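Local coordinates for protein putative aspartyl-tRNA synthetase (Leishmania major, PDB 6OD8) that probably charges tRNA(Asp) with aspartate at the expense of ATP, as a class II aspartyl-tRNA synthetase, at residues Gln224-Val227 with Cys228-Phe231; Trp209-Leu212 with Arg213-Ala216; Ile408-Leu411 with Asn412-Leu415; Ile131-Met134 with Gly135-Ala138. One frame throughout, in Å; residues are numbered along the deposited sequence.

Contact 1: Gln224-Val227 with Cys228-Phe231; sequences QSRV and CQYF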
loop_
_atom_site.group_PDB
_atom_site.type_symbol
_atom_site.label_atom_id
_atom_site.label_comp_id
_atom_site.label_asym_id
_atom_site.label_seq_id
_atom_site.Cartn_x
_atom_site.Cartn_y
_atom_site.Cartn_z
ATOM N N GLN A 224 5.575 2.867 11.830
ATOM C CA GLN A 224 4.710 3.300 10.740
ATOM C C GLN A 224 4.492 2.176 9.730
ATOM O O GLN A 224 3.363 1.944 9.268
ATOM C CB GLN A 224 5.302 4.533 10.050
ATOM C CG GLN A 224 4.282 5.281 9.154
ATOM C CD GLN A 224 4.952 5.960 7.962
ATOM O OE1 GLN A 224 5.288 5.308 6.975
ATOM N NE2 GLN A 224 5.170 7.255 8.067
ATOM N N SER A 225 5.563 1.465 9.380
ATOM C CA SER A 225 5.428 0.313 8.501
ATOM C C SER A 225 4.499 -0.737 9.101
ATOM O O SER A 225 3.686 -1.347 8.380
ATOM C CB SER A 225 6.813 -0.296 8.228
ATOM O OG SER A 225 6.688 -1.432 7.390
ATOM N N ARG A 226 4.620 -0.996 10.412
ATOM C CA ARG A 226 3.756 -2.003 11.032
ATOM C C ARG A 226 2.291 -1.575 11.015
ATOM O O ARG A 226 1.405 -2.420 10.842
ATOM C CB ARG A 226 4.184 -2.292 12.480
ATOM C CG ARG A 226 5.554 -2.916 12.647
ATOM C CD ARG A 226 5.741 -4.230 11.837
ATOM N NE ARG A 226 6.990 -4.884 12.223
ATOM C CZ ARG A 226 7.453 -6.018 11.698
ATOM N NH1 ARG A 226 6.779 -6.645 10.740
ATOM N NH2 ARG A 226 8.609 -6.524 12.123
ATOM N N VAL A 227 2.007 -0.276 11.185
ATOM C CA VAL A 227 0.604 0.175 11.097
ATOM C C VAL A 227 0.014 -0.172 9.729
ATOM O O VAL A 227 -1.099 -0.716 9.633
ATOM C CB VAL A 227 0.473 1.687 11.381
ATOM C CG1 VAL A 227 -0.977 2.149 11.076
ATOM C CG2 VAL A 227 0.855 2.020 12.830
ATOM N N CYS A 228 0.730 0.172 8.643
ATOM C CA CYS A 228 0.276 -0.215 7.301
ATOM C C CYS A 228 0.079 -1.722 7.193
ATOM O O CYS A 228 -0.932 -2.201 6.669
ATOM C CB CYS A 228 1.285 0.254 6.236
ATOM S SG CYS A 228 1.361 2.054 6.044
ATOM N N GLN A 229 1.070 -2.487 7.653
ATOM C CA GLN A 229 0.996 -3.944 7.579
ATOM C C GLN A 229 -0.254 -4.499 8.261
ATOM O O GLN A 229 -0.963 -5.347 7.695
ATOM C CB GLN A 229 2.244 -4.528 8.218
ATOM C CG GLN A 229 2.235 -6.022 8.286
ATOM C CD GLN A 229 3.492 -6.554 8.958
ATOM O OE1 GLN A 229 4.492 -5.840 9.084
ATOM N NE2 GLN A 229 3.439 -7.802 9.404
ATOM N N TYR A 230 -0.518 -4.067 9.504
ATOM C CA TYR A 230 -1.651 -4.628 10.241
ATOM C C TYR A 230 -2.978 -4.085 9.728
ATOM O O TYR A 230 -3.979 -4.812 9.711
ATOM C CB TYR A 230 -1.483 -4.358 11.741
ATOM C CG TYR A 230 -0.210 -4.973 12.286
ATOM C CD1 TYR A 230 0.197 -6.243 11.870
ATOM C CD2 TYR A 230 0.586 -4.291 13.219
ATOM C CE1 TYR A 230 1.362 -6.818 12.356
ATOM C CE2 TYR A 230 1.745 -4.874 13.724
ATOM C CZ TYR A 230 2.122 -6.130 13.282
ATOM O OH TYR A 230 3.266 -6.716 13.757
ATOM N N PHE A 231 -3.008 -2.831 9.283
ATOM C CA PHE A 231 -4.196 -2.318 8.581
ATOM C C PHE A 231 -4.586 -3.229 7.417
ATOM O O PHE A 231 -5.732 -3.695 7.321
ATOM C CB PHE A 231 -3.915 -0.890 8.080
ATOM C CG PHE A 231 -5.011 -0.299 7.205
ATOM C CD1 PHE A 231 -6.107 0.335 7.785
ATOM C CD2 PHE A 231 -4.921 -0.337 5.806
ATOM C CE1 PHE A 231 -7.124 0.906 6.986
ATOM C CE2 PHE A 231 -5.922 0.213 4.997
ATOM C CZ PHE A 231 -7.051 0.854 5.609
HETATM O O HOH W 1 5.744 -4.047 7.599
HETATM O O HOH W 2 5.839 -9.521 10.184
#
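R226 reaches both Q229 and Y230, three and four places further along helix 215-237. Its CB lies 3.8 Å from Y230 CE2, so the start of the side chain rests against the tyrosine ring. The chain then bends at CG (chi2 -55°), which swings CD round to a point 3.4 Å from Q229 OE1. NE and CZ pass the same oxygen without bonding to it, and NH1 makes the polar contact, giving a hydrogen to Q229 OE1 at 2.9 Å with an N-H...O angle of 157°. The oxygen lies near the guanidinium plane, and the nitrogen sits in the amide's carbonyl plane on a lone pair. Q229 meets it halfway because its chain leaves anti to the backbone N and stays extended beyond CG. The helix belongs to motif 1 of class II synthetases, the helix and strand that build the dimer interface, and Q229 packs on I236 of the second subunit. S225, with its small hydroxyl, suits the same interface: OG bonds to E242 N of that subunit, and a water bonded to S225 OG (2.8 Å) is also placed to donate to Q229 OE1 (2.6 Å), although its protons have more acceptors within reach than they can serve. A second water accepts from Q229 NE2 at 3.1 Å and weakly from R226 NH1, a loose second bridge between amide and arginine. The Y230 ring plane is within 7° of the guanidinium's, yet the two do not stack: the ring lies obliquely, its OH bonded to H345 NE2. Beneath, Y230 N bonds R226 O at 2.9 Å.

Contact 2: Trp209-Leu212 with Arg213-Ala216; sequences WMDL and RTLA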
loop_
_atom_site.group_PDB
_atom_site.type_symbol
_atom_site.label_atom_id
_atom_site.label_comp_id
_atom_site.label_asym_id
_atom_site.label_seq_id
_atom_site.Cartn_x
_atom_site.Cartn_y
_atom_site.Cartn_z
ATOM N N TRP A 209 18.361 12.078 6.347
ATOM C CA TRP A 209 19.129 10.833 6.320
ATOM C C TRP A 209 20.000 10.690 7.556
ATOM O O TRP A 209 20.267 9.565 8.001
ATOM C CB TRP A 209 19.989 10.757 5.055
ATOM C CG TRP A 209 20.749 12.027 4.761
ATOM C CD1 TRP A 209 22.031 12.337 5.136
ATOM C CD2 TRP A 209 20.260 13.157 4.033
ATOM N NE1 TRP A 209 22.363 13.590 4.680
ATOM C CE2 TRP A 209 21.287 14.119 4.013
ATOM C CE3 TRP A 209 19.036 13.456 3.415
ATOM C CZ2 TRP A 209 21.137 15.366 3.381
ATOM C CZ3 TRP A 209 18.891 14.694 2.789
ATOM C CH2 TRP A 209 19.937 15.628 2.776
ATOM N N MET A 210 20.463 11.804 8.122
ATOM C CA MET A 210 21.180 11.724 9.389
ATOM C C MET A 210 20.217 11.449 10.544
ATOM O O MET A 210 20.471 10.586 11.402
ATOM C CB MET A 210 21.954 13.031 9.622
ATOM C CG MET A 210 22.828 13.046 10.835
ATOM S SD MET A 210 24.270 11.943 10.643
ATOM C CE MET A 210 24.991 12.137 12.269
ATOM N N ASP A 211 19.121 12.205 10.594
ATOM C CA ASP A 211 18.142 12.058 11.676
ATOM C C ASP A 211 17.610 10.636 11.771
ATOM O O ASP A 211 17.392 10.118 12.876
ATOM C CB ASP A 211 16.969 13.013 11.471
ATOM C CG ASP A 211 15.838 12.739 12.468
ATOM O OD1 ASP A 211 15.987 13.114 13.645
ATOM O OD2 ASP A 211 14.856 12.070 12.093
ATOM N N LEU A 212 17.360 9.992 10.625
ATOM C CA LEU A 212 16.745 8.676 10.666
ATOM C C LEU A 212 17.629 7.656 11.369
ATOM O O LEU A 212 17.136 6.595 11.753
ATOM C CB LEU A 212 16.415 8.188 9.242
ATOM C CG LEU A 212 15.279 8.896 8.488
ATOM C CD1 LEU A 212 15.261 8.511 6.998
ATOM C CD2 LEU A 212 13.919 8.587 9.140
ATOM N N ARG A 213 18.929 7.933 11.512
ATOM C CA ARG A 213 19.843 6.999 12.154
ATOM C C ARG A 213 19.663 6.940 13.669
ATOM O O ARG A 213 20.202 6.024 14.295
ATOM C CB ARG A 213 21.297 7.374 11.817
ATOM C CG ARG A 213 21.562 7.452 10.314
ATOM C CD ARG A 213 22.969 8.008 10.002
ATOM N NE ARG A 213 23.023 8.391 8.589
ATOM C CZ ARG A 213 24.106 8.819 7.957
ATOM N NH1 ARG A 213 25.271 8.930 8.597
ATOM N NH2 ARG A 213 24.015 9.124 6.674
ATOM N N THR A 214 18.954 7.895 14.272
ATOM C CA THR A 214 18.737 7.875 15.710
ATOM C C THR A 214 17.773 6.753 16.083
ATOM O O THR A 214 16.987 6.278 15.262
ATOM C CB THR A 214 18.187 9.222 16.221
ATOM O OG1 THR A 214 16.884 9.432 15.682
ATOM C CG2 THR A 214 19.100 10.389 15.811
ATOM N N LEU A 215 17.868 6.308 17.342
ATOM C CA LEU A 215 17.019 5.208 17.800
ATOM C C LEU A 215 15.551 5.543 17.634
ATOM O O LEU A 215 14.783 4.754 17.072
ATOM C CB LEU A 215 17.308 4.879 19.276
ATOM C CG LEU A 215 18.649 4.239 19.611
ATOM C CD1 LEU A 215 18.797 4.134 21.139
ATOM C CD2 LEU A 215 18.715 2.887 18.984
ATOM N N ALA A 216 15.134 6.706 18.143
ATOM C CA ALA A 216 13.709 7.027 18.160
ATOM C C ALA A 216 13.168 7.225 16.754
ATOM O O ALA A 216 12.097 6.712 16.411
ATOM C CB ALA A 216 13.450 8.276 19.019
#
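R213 folds back over the two residues W209 and M210, while T214 closes the turn begun at D211. Backbone bonds set the path: R213 N donates to M210 O at 3.1 Å and T214 N to D211 O at 3.1 Å, the latter closing a type I beta turn from D211 to T214. This turn joins helix 208-211 to helix 215-237. T214 is the N-cap of the second helix, a place that suits threonine because its short hydroxyl can serve a backbone N-H: OG1, held between the backbone N and the carbonyl carbon (chi1 66°), forms a weak bond with S217 N, and it also lies 2.9 Å from D211 O. Among the charged and polar side-chain contacts, R213 NE gives a weak bond to W209 O at 3.1 Å, with the N-H...O angle only 133°. NH1 makes a salt bridge with E140 and also donates to L518 O of the second subunit. D211 turns elsewhere, bridging R204 and R208 and bonding S217 OG. Softer contacts complete the set: M210 SD lies over one face of the R213 guanidinium, 3.8 Å from NH1, and R213 NH2 comes to the edge of the indole, 4.1 Å from W209 CD1. An extended arginine is long enough to span the distance, and its flat end meets sulfur, carbonyls and carboxylate together. The chemistry implies a buried charge cluster in which E140 probably offsets both R213 and nearby R94, linking the catalytic part, the nucleic-acid-binding domain and the partner subunit at one guanidinium.

Contact 3: Ile408-Leu411 with Asn412-Leu415; sequences IELL and NTVL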
loop_
_atom_site.group_PDB
_atom_site.type_symbol
_atom_site.label_atom_id
_atom_site.label_comp_id
_atom_site.label_asym_id
_atom_site.label_seq_id
_atom_site.Cartn_x
_atom_site.Cartn_y
_atom_site.Cartn_z
ATOM N N ILE A 408 -22.023 16.257 24.248
ATOM C CA ILE A 408 -22.323 17.649 24.566
ATOM C C ILE A 408 -22.632 17.787 26.049
ATOM O O ILE A 408 -22.160 18.718 26.715
ATOM C CB ILE A 408 -23.494 18.160 23.705
ATOM C CG1 ILE A 408 -23.118 18.232 22.221
ATOM C CG2 ILE A 408 -23.997 19.535 24.242
ATOM C CD1 ILE A 408 -22.125 19.317 21.886
ATOM N N GLU A 409 -23.456 16.880 26.585
ATOM C CA GLU A 409 -23.833 16.994 27.995
ATOM C C GLU A 409 -22.624 16.815 28.898
ATOM O O GLU A 409 -22.521 17.476 29.935
ATOM C CB GLU A 409 -24.909 15.966 28.348
ATOM C CG GLU A 409 -26.237 16.175 27.652
ATOM C CD GLU A 409 -27.199 15.035 27.921
ATOM O OE1 GLU A 409 -26.927 14.239 28.851
ATOM O OE2 GLU A 409 -28.217 14.927 27.199
ATOM N N LEU A 410 -21.698 15.931 28.511
ATOM C CA LEU A 410 -20.494 15.707 29.308
ATOM C C LEU A 410 -19.615 16.952 29.332
ATOM O O LEU A 410 -19.133 17.366 30.397
ATOM C CB LEU A 410 -19.725 14.503 28.759
ATOM C CG LEU A 410 -18.401 14.095 29.423
ATOM C CD1 LEU A 410 -18.571 13.919 30.925
ATOM C CD2 LEU A 410 -17.878 12.815 28.793
ATOM N N LEU A 411 -19.409 17.567 28.163
ATOM C CA LEU A 411 -18.707 18.845 28.107
ATOM C C LEU A 411 -19.380 19.876 28.991
ATOM O O LEU A 411 -18.708 20.618 29.713
ATOM C CB LEU A 411 -18.650 19.350 26.667
ATOM C CG LEU A 411 -17.532 18.756 25.827
ATOM C CD1 LEU A 411 -17.854 18.943 24.359
ATOM C CD2 LEU A 411 -16.229 19.448 26.204
ATOM N N ASN A 412 -20.708 19.929 28.954
ATOM C CA ASN A 412 -21.422 20.946 29.711
ATOM C C ASN A 412 -21.237 20.791 31.215
ATOM O O ASN A 412 -21.539 21.734 31.953
ATOM C CB ASN A 412 -22.924 20.925 29.355
ATOM C CG ASN A 412 -23.228 21.623 28.026
ATOM O OD1 ASN A 412 -22.432 22.424 27.541
ATOM N ND2 ASN A 412 -24.381 21.315 27.433
ATOM N N THR A 413 -20.747 19.645 31.701
ATOM C CA THR A 413 -20.550 19.540 33.147
ATOM C C THR A 413 -19.435 20.446 33.646
ATOM O O THR A 413 -19.417 20.786 34.831
ATOM C CB THR A 413 -20.247 18.102 33.584
ATOM O OG1 THR A 413 -19.020 17.662 33.011
ATOM C CG2 THR A 413 -21.384 17.152 33.213
ATOM N N VAL A 414 -18.509 20.850 32.779
ATOM C CA VAL A 414 -17.413 21.728 33.167
ATOM C C VAL A 414 -17.457 23.071 32.456
ATOM O O VAL A 414 -16.608 23.921 32.728
ATOM C CB VAL A 414 -16.042 21.056 32.939
ATOM C CG1 VAL A 414 -15.939 19.768 33.728
ATOM C CG2 VAL A 414 -15.831 20.791 31.464
ATOM N N LEU A 415 -18.407 23.290 31.544
ATOM C CA LEU A 415 -18.488 24.540 30.797
ATOM C C LEU A 415 -19.468 25.512 31.442
ATOM O O LEU A 415 -20.552 25.120 31.891
ATOM C CB LEU A 415 -18.905 24.299 29.344
ATOM C CG LEU A 415 -17.950 23.512 28.449
ATOM C CD1 LEU A 415 -18.565 23.355 27.066
ATOM C CD2 LEU A 415 -16.600 24.210 28.396
#
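I408 and N412 stand side by side on the last turn of helix 404-412, pointing the same way. I408 O receives N412 N at 2.9 Å in a regular helical bond, and I408 CG2 lies 3.7 Å from N412 ND2. The asparagine's OD1 is taken by M419 N beyond the segment, a short polar side chain being apt where a helix gives way to a loop that turns back over it. E409 points away from 412-415, though its carbonyl O lies 3.5 Å from T413 CG2. L410 supplies the next acceptor: its O takes T413 OG1 at 2.6 Å, in the carbonyl plane, and also T413 N at 3.1 Å from above that plane. The hydroxyl gets there because chi1 of 63° sets OG1 between its own backbone N and carbonyl carbon, turned back toward the preceding turn. L411 comes last, with O accepting V414 N at 3.1 Å. Its CB lies 4.0 Å from L415 CD1, and both leucines pack on L432 of helix 427-441, apolar branches suiting the side that faces another helix. L410 O is thus gripped by two donors of T413, and L411 O by V414 N with a weak second bond from L415 N, while K418 NZ, bonded to N412 O, probably adds favourable charge at this terminus.

Contact 4: Ile131-Met134 with Gly135-Ala138; sequences IDFM and GQIA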
loop_
_atom_site.group_PDB
_atom_site.type_symbol
_atom_site.label_atom_id
_atom_site.label_comp_id
_atom_site.label_asym_id
_atom_site.label_seq_id
_atom_site.Cartn_x
_atom_site.Cartn_y
_atom_site.Cartn_z
ATOM N N ILE A 131 46.121 1.272 14.953
ATOM C CA ILE A 131 45.496 1.993 16.059
ATOM C C ILE A 131 45.360 3.472 15.713
ATOM O O ILE A 131 44.323 4.097 15.987
ATOM C CB ILE A 131 46.292 1.781 17.365
ATOM C CG1 ILE A 131 45.794 0.545 18.123
ATOM C CG2 ILE A 131 46.165 2.987 18.274
ATOM C CD1 ILE A 131 46.025 -0.762 17.424
ATOM N N ASP A 132 46.400 4.048 15.091
ATOM C CA ASP A 132 46.313 5.425 14.604
ATOM C C ASP A 132 45.223 5.573 13.557
ATOM O O ASP A 132 44.473 6.559 13.564
ATOM C CB ASP A 132 47.642 5.871 14.001
ATOM C CG ASP A 132 48.783 5.848 15.003
ATOM O OD1 ASP A 132 48.540 6.151 16.192
ATOM O OD2 ASP A 132 49.920 5.526 14.592
ATOM N N PHE A 133 45.143 4.621 12.621
ATOM C CA PHE A 133 44.115 4.682 11.590
ATOM C C PHE A 133 42.726 4.676 12.207
ATOM O O PHE A 133 41.870 5.494 11.846
ATOM C CB PHE A 133 44.274 3.514 10.616
ATOM C CG PHE A 133 43.203 3.456 9.573
ATOM C CD1 PHE A 133 43.186 4.354 8.518
ATOM C CD2 PHE A 133 42.200 2.495 9.646
ATOM C CE1 PHE A 133 42.177 4.301 7.543
ATOM C CE2 PHE A 133 41.200 2.431 8.680
ATOM C CZ PHE A 133 41.187 3.337 7.627
ATOM N N MET A 134 42.478 3.744 13.133
ATOM C CA MET A 134 41.165 3.655 13.760
ATOM C C MET A 134 40.804 4.950 14.473
ATOM O O MET A 134 39.662 5.422 14.386
ATOM C CB MET A 134 41.131 2.488 14.738
ATOM C CG MET A 134 41.174 1.149 14.071
ATOM S SD MET A 134 41.479 -0.146 15.279
ATOM C CE MET A 134 39.893 -0.163 16.133
ATOM N N GLY A 135 41.766 5.547 15.177
ATOM C CA GLY A 135 41.485 6.766 15.913
ATOM C C GLY A 135 41.053 7.932 15.046
ATOM O O GLY A 135 40.365 8.832 15.536
ATOM N N GLN A 136 41.428 7.939 13.765
ATOM C CA GLN A 136 41.144 9.082 12.904
ATOM C C GLN A 136 40.015 8.851 11.898
ATOM O O GLN A 136 39.737 9.751 11.097
ATOM C CB GLN A 136 42.427 9.523 12.172
ATOM C CG GLN A 136 43.020 8.499 11.200
ATOM C CD GLN A 136 42.287 8.475 9.867
ATOM O OE1 GLN A 136 42.217 9.492 9.169
ATOM N NE2 GLN A 136 41.708 7.321 9.524
ATOM N N ILE A 137 39.366 7.680 11.898
ATOM C CA ILE A 137 38.225 7.475 11.010
ATOM C C ILE A 137 37.134 8.471 11.377
ATOM O O ILE A 137 36.858 8.708 12.559
ATOM C CB ILE A 137 37.712 6.026 11.098
ATOM C CG1 ILE A 137 38.841 5.049 10.748
ATOM C CG2 ILE A 137 36.517 5.794 10.178
ATOM C CD1 ILE A 137 38.481 3.577 10.858
ATOM N N ALA A 138 36.526 9.084 10.366
ATOM C CA ALA A 138 35.437 10.026 10.623
ATOM C C ALA A 138 34.203 9.276 11.108
ATOM O O ALA A 138 33.845 8.228 10.561
ATOM C CB ALA A 138 35.102 10.817 9.359
#
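Different first torsions bring F133 and Q136 together. The phenyl leaves F133 with CG anti to the backbone N (chi1 176°), whereas Q136 places CG between its N and carbonyl carbon (chi1 64°) and bends again at the next bond, curling the amide back along the helix. NE2 then donates to F133 O at 3.0 Å, on a lone pair in the carbonyl plane, with an N-H...O angle of 157°. The same oxygen also takes Q136 N at 3.1 Å from above its plane, so one residue grips it twice; a glutamine is well suited, being long enough to return while keeping its OE1 for another bond. The folded amide also puts Q136 NE2 3.5 Å from F133 CD1. I137 comes over one face of the ring: CG1 stands 4.1 Å above the plane, offset toward the rim, and I137 CD1 lies 3.7 Å from F133 CE2. The ring also meets that of F57. At G135, N donates to I131 O at 3.0 Å. M134 O receives a weak bond from I137 N and an ordinary hydrogen bond from T98 OG1. M134 and I137 both reach I171, while I131 and M134 touch A120, so the apolar side of helix 128-136 covers strands of the barrel. A helix inserted between the third and fourth strands and packed against a five-stranded barrel is the signature of the OB fold, which in class IIb synthetases forms the anticodon-binding domain.

Contacts 1 and 2 are buried and share helix 215-237: contact 2 forms its start, contact 1 lies further along, their centres about 20 Å apart, and both touch the second subunit. In both an arginine leads the polar chemistry: R226 bonds an amide, R213 a carboxylate and carbonyls. Contacts 3 and 4 are partly exposed, touch no other chain, and lie on opposite sides of the chain's centre, their own centres about 66 Å apart. Each lies near the C-terminal end of a helix, using a side-chain donor, threonine hydroxyl or glutamine amide, to occupy a carbonyl, with leucines, or phenylalanine and isoleucine, packing nearby. Contact 4 belongs to the OB-fold domain, the other three to the class II synthetase part.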